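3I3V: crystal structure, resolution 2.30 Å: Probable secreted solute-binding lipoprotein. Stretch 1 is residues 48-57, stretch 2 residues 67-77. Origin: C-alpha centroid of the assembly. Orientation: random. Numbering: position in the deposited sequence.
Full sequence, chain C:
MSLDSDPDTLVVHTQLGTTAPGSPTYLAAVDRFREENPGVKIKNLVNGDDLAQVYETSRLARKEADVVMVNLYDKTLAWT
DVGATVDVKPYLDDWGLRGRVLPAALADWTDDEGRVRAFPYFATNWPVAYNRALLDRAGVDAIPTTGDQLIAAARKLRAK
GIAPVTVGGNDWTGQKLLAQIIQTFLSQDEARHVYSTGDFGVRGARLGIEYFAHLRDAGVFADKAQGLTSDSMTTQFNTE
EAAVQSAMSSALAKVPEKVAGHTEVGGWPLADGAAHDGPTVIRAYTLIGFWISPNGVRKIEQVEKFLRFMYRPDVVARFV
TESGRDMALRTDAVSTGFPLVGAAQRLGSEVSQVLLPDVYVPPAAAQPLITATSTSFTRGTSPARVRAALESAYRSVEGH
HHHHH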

# COMPACT_ATOMS: atom_id res chain seq x y z
N GLY C 48 -54.46 -31.07 -3.65
CA GLY C 48 -55.21 -29.85 -3.41
C GLY C 48 -55.61 -29.69 -1.96
O GLY C 48 -54.76 -29.49 -1.10
N ASP C 49 -56.91 -29.78 -1.70
CA ASP C 49 -57.45 -29.63 -0.36
C ASP C 49 -57.01 -30.74 0.59
O ASP C 49 -56.99 -30.54 1.81
CB ASP C 49 -58.98 -29.60 -0.43
CG ASP C 49 -59.50 -28.32 -1.05
OD1 ASP C 49 -60.70 -28.27 -1.41
OD2 ASP C 49 -58.72 -27.35 -1.16
N ASP C 50 -56.64 -31.89 0.04
CA ASP C 50 -56.21 -33.02 0.86
C ASP C 50 -54.69 -33.20 0.97
O ASP C 50 -54.22 -34.27 1.34
CB ASP C 50 -56.83 -34.31 0.32
CG ASP C 50 -56.32 -34.68 -1.07
OD1 ASP C 50 -56.62 -35.79 -1.55
OD2 ASP C 50 -55.61 -33.85 -1.68
N LEU C 51 -53.92 -32.17 0.64
CA LEU C 51 -52.46 -32.30 0.73
C LEU C 51 -52.02 -32.53 2.17
O LEU C 51 -51.20 -33.41 2.44
CB LEU C 51 -51.76 -31.04 0.18
CG LEU C 51 -50.23 -30.97 0.30
CD1 LEU C 51 -49.71 -29.89 -0.62
CD2 LEU C 51 -49.81 -30.69 1.75
N ALA C 52 -52.55 -31.72 3.08
CA ALA C 52 -52.22 -31.84 4.50
C ALA C 52 -52.44 -33.27 4.99
O ALA C 52 -51.59 -33.83 5.69
CB ALA C 52 -53.06 -30.87 5.31
N GLN C 53 -53.58 -33.87 4.64
CA GLN C 53 -53.90 -35.24 5.05
C GLN C 53 -52.89 -36.20 4.45
O GLN C 53 -52.36 -37.06 5.15
CB GLN C 53 -55.32 -35.65 4.60
CG GLN C 53 -56.50 -34.96 5.32
CD GLN C 53 -56.71 -33.49 4.93
OE1 GLN C 53 -57.60 -32.82 5.47
NE2 GLN C 53 -55.90 -32.98 3.99
N VAL C 54 -52.65 -36.07 3.15
CA VAL C 54 -51.71 -36.94 2.45
C VAL C 54 -50.31 -36.78 3.00
O VAL C 54 -49.57 -37.75 3.10
CB VAL C 54 -51.67 -36.62 0.95
CG1 VAL C 54 -50.66 -37.54 0.24
CG2 VAL C 54 -53.05 -36.79 0.36
N TYR C 55 -49.94 -35.55 3.35
CA TYR C 55 -48.61 -35.32 3.91
C TYR C 55 -48.47 -36.00 5.28
O TYR C 55 -47.43 -36.59 5.58
CB TYR C 55 -48.33 -33.83 4.05
CG TYR C 55 -47.03 -33.55 4.78
CD1 TYR C 55 -45.80 -33.68 4.14
CD2 TYR C 55 -47.03 -33.19 6.12
CE1 TYR C 55 -44.61 -33.47 4.82
CE2 TYR C 55 -45.85 -32.97 6.81
CZ TYR C 55 -44.64 -33.12 6.15
OH TYR C 55 -43.47 -32.90 6.84
N GLU C 56 -49.50 -35.92 6.12
CA GLU C 56 -49.43 -36.54 7.44
C GLU C 56 -49.31 -38.06 7.34
O GLU C 56 -48.59 -38.70 8.10
CB GLU C 56 -50.65 -36.13 8.28
CG GLU C 56 -50.65 -34.64 8.56
CD GLU C 56 -51.84 -34.17 9.36
OE1 GLU C 56 -52.70 -35.01 9.71
OE2 GLU C 56 -51.92 -32.95 9.64
N THR C 57 -50.00 -38.65 6.36
CA THR C 57 -49.90 -40.09 6.17
C THR C 57 -48.48 -40.44 5.75
O THR C 57 -47.96 -41.49 6.12
CB THR C 57 -50.88 -40.57 5.10
OG1 THR C 57 -52.20 -40.13 5.43
CG2 THR C 57 -50.86 -42.09 5.02
N VAL C 67 -39.95 -30.76 1.15
CA VAL C 67 -40.49 -29.41 1.24
C VAL C 67 -41.97 -29.46 0.93
O VAL C 67 -42.40 -30.18 0.02
CB VAL C 67 -39.81 -28.46 0.21
CG1 VAL C 67 -40.48 -27.10 0.24
CG2 VAL C 67 -38.33 -28.32 0.51
N VAL C 68 -42.75 -28.70 1.68
CA VAL C 68 -44.19 -28.67 1.48
C VAL C 68 -44.64 -27.27 1.09
O VAL C 68 -44.11 -26.28 1.57
CB VAL C 68 -44.94 -29.10 2.76
CG1 VAL C 68 -46.42 -29.25 2.46
CG2 VAL C 68 -44.35 -30.40 3.30
N MSE C 69 -45.62 -27.18 0.20
CA MSE C 69 -46.13 -25.89 -0.20
C MSE C 69 -47.62 -25.83 0.05
O MSE C 69 -48.41 -26.26 -0.79
CB MSE C 69 -45.82 -25.62 -1.67
CG MSE C 69 -44.33 -25.56 -1.98
SE MSE C 69 -43.95 -25.18 -3.86
CE MSE C 69 -44.65 -23.37 -3.90
N VAL C 70 -47.99 -25.30 1.21
CA VAL C 70 -49.40 -25.18 1.61
C VAL C 70 -49.64 -23.86 2.32
O VAL C 70 -48.71 -23.18 2.75
CB VAL C 70 -49.83 -26.29 2.61
CG1 VAL C 70 -50.58 -27.36 1.89
CG2 VAL C 70 -48.62 -26.85 3.35
N ASN C 71 -50.92 -23.51 2.46
CA ASN C 71 -51.27 -22.28 3.14
C ASN C 71 -51.40 -22.57 4.63
O ASN C 71 -51.19 -23.71 5.07
CB ASN C 71 -52.59 -21.71 2.59
CG ASN C 71 -53.76 -22.68 2.75
OD1 ASN C 71 -54.89 -22.27 3.04
ND2 ASN C 71 -53.50 -23.97 2.53
N LEU C 72 -51.74 -21.54 5.39
CA LEU C 72 -51.89 -21.67 6.83
C LEU C 72 -53.36 -21.73 7.19
O LEU C 72 -54.09 -20.74 7.06
CB LEU C 72 -51.24 -20.49 7.55
CG LEU C 72 -51.25 -20.63 9.07
CD1 LEU C 72 -50.33 -21.79 9.46
CD2 LEU C 72 -50.81 -19.34 9.74
N TYR C 73 -53.80 -22.90 7.64
CA TYR C 73 -55.18 -23.06 8.06
C TYR C 73 -55.23 -24.09 9.18
O TYR C 73 -54.21 -24.69 9.52
CB TYR C 73 -56.08 -23.49 6.89
CG TYR C 73 -55.86 -24.90 6.38
CD1 TYR C 73 -54.71 -25.25 5.68
CD2 TYR C 73 -56.83 -25.88 6.60
CE1 TYR C 73 -54.53 -26.56 5.20
CE2 TYR C 73 -56.66 -27.18 6.13
CZ TYR C 73 -55.52 -27.52 5.43
OH TYR C 73 -55.38 -28.80 4.95
N ASP C 74 -56.42 -24.30 9.74
CA ASP C 74 -56.62 -25.22 10.85
C ASP C 74 -55.63 -26.38 10.99
O ASP C 74 -54.90 -26.46 11.98
CB ASP C 74 -58.04 -25.80 10.80
CG ASP C 74 -58.38 -26.59 12.05
OD1 ASP C 74 -58.67 -27.81 11.93
OD2 ASP C 74 -58.36 -26.00 13.16
N LYS C 75 -55.61 -27.28 10.01
CA LYS C 75 -54.72 -28.43 10.06
C LYS C 75 -53.22 -28.15 10.10
O LYS C 75 -52.52 -28.66 10.97
CB LYS C 75 -55.04 -29.38 8.89
CG LYS C 75 -54.21 -30.66 8.90
CD LYS C 75 -54.87 -31.77 8.07
CE LYS C 75 -55.80 -32.60 8.91
NZ LYS C 75 -55.06 -33.23 10.04
N THR C 76 -52.71 -27.34 9.17
CA THR C 76 -51.28 -27.04 9.13
C THR C 76 -50.87 -26.14 10.30
O THR C 76 -49.69 -25.96 10.57
CB THR C 76 -50.85 -26.36 7.79
OG1 THR C 76 -51.47 -25.07 7.66
CG2 THR C 76 -51.26 -27.24 6.60
N LEU C 77 -51.86 -25.60 10.99
CA LEU C 77 -51.63 -24.74 12.14
C LEU C 77 -51.10 -25.58 13.30
O LEU C 77 -50.52 -25.06 14.25
CB LEU C 77 -52.96 -24.09 12.52
CG LEU C 77 -53.11 -22.61 12.88
CD1 LEU C 77 -52.02 -21.76 12.28
CD2 LEU C 77 -54.48 -22.16 12.38
O HOH W 1 -54.27 -29.51 2.76

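The apolar centre of this contact is built from two short runs of side chains set at matching intervals. Helix 51-57 runs nearly antiparallel to strand 67-70, with 159° between their directions and axes 10.1 Å apart at closest approach, a spacing that leaves room for one layer of interlocking side chains. On the strand, Val68 and Val70 point toward the helix while Met69, a selenomethionine, points away, the usual alternation of an extended chain. On the helix, Leu51 and Tyr55 lie one turn apart and both point toward the strand.

Leu51 CD2 reaches both valines, 3.4 Å from Val70 CG1 and 3.8 Å from Val68 CG1; Leu51 CD1 also lies 3.7 Å from Val70 CG1 and 3.9 Å from Met69 O, so the leucine spans the stretch of backbone between the two valines. One turn further on, Tyr55 meets Val68 through its ring, with CE1 3.4 Å from Val68 CG2; the methyl approaches the ring obliquely. Val68 thus receives both helix residues, its CG1 near the leucine and its CG2 near the tyrosine. The tyrosine hydroxyl is satisfied elsewhere in the structure, so the ring can join an apolar layer without leaving its polar end unpaired.

Beyond the strand the chain turns back toward the start of the helix, and here the smallest side chain does the work. Ala52 and Thr76 have their CA atoms only 6.7 Å apart, against 8.3 Å for Tyr55 and Val68, so the backbones draw closer where a single methyl fills the gap. Ala52 CB sits 3.4 Å from Lys75 CD and 3.1 Å from Tyr73 OH, a tight packing of methyl against hydroxyl. The loop that presents these residues is braced from within: Thr76 OG1 donates to Asn71 O at 2.9 Å and accepts from Tyr73 N at 3.2 Å.

At the first turn of the helix, a water replaces direct contact between polar groups. It accepts from Ala52 N at 2.8 Å, donates to Asp49 O at 3.1 Å, and is hydrogen-bonded to Tyr73 OH at 2.6 Å. Tyr73 OH lies 3.9 Å from Asp49 O, and the water links the two while also serving an amide at the helix start. Gln53 NE2 adds a weak bond to the same Asp49 O, at 3.4 Å, within its own stretch.

The outer polar edge belongs to Lys75, which has more of its surface covered by the other stretch than any other residue here. Its aliphatic chain passes over Ala52, Lys75 CE comes within 3.9 Å of Gln53 OE1, and its ammonium group ends in a salt bridge with Glu56. Lys75 NZ donates to Glu56 OE1 at 3.0 Å and, weakly, to Glu56 OE2 at 3.2 Å. The rule to read here is economical: methylenes cover the alanine, and the charge is paired one helical turn later.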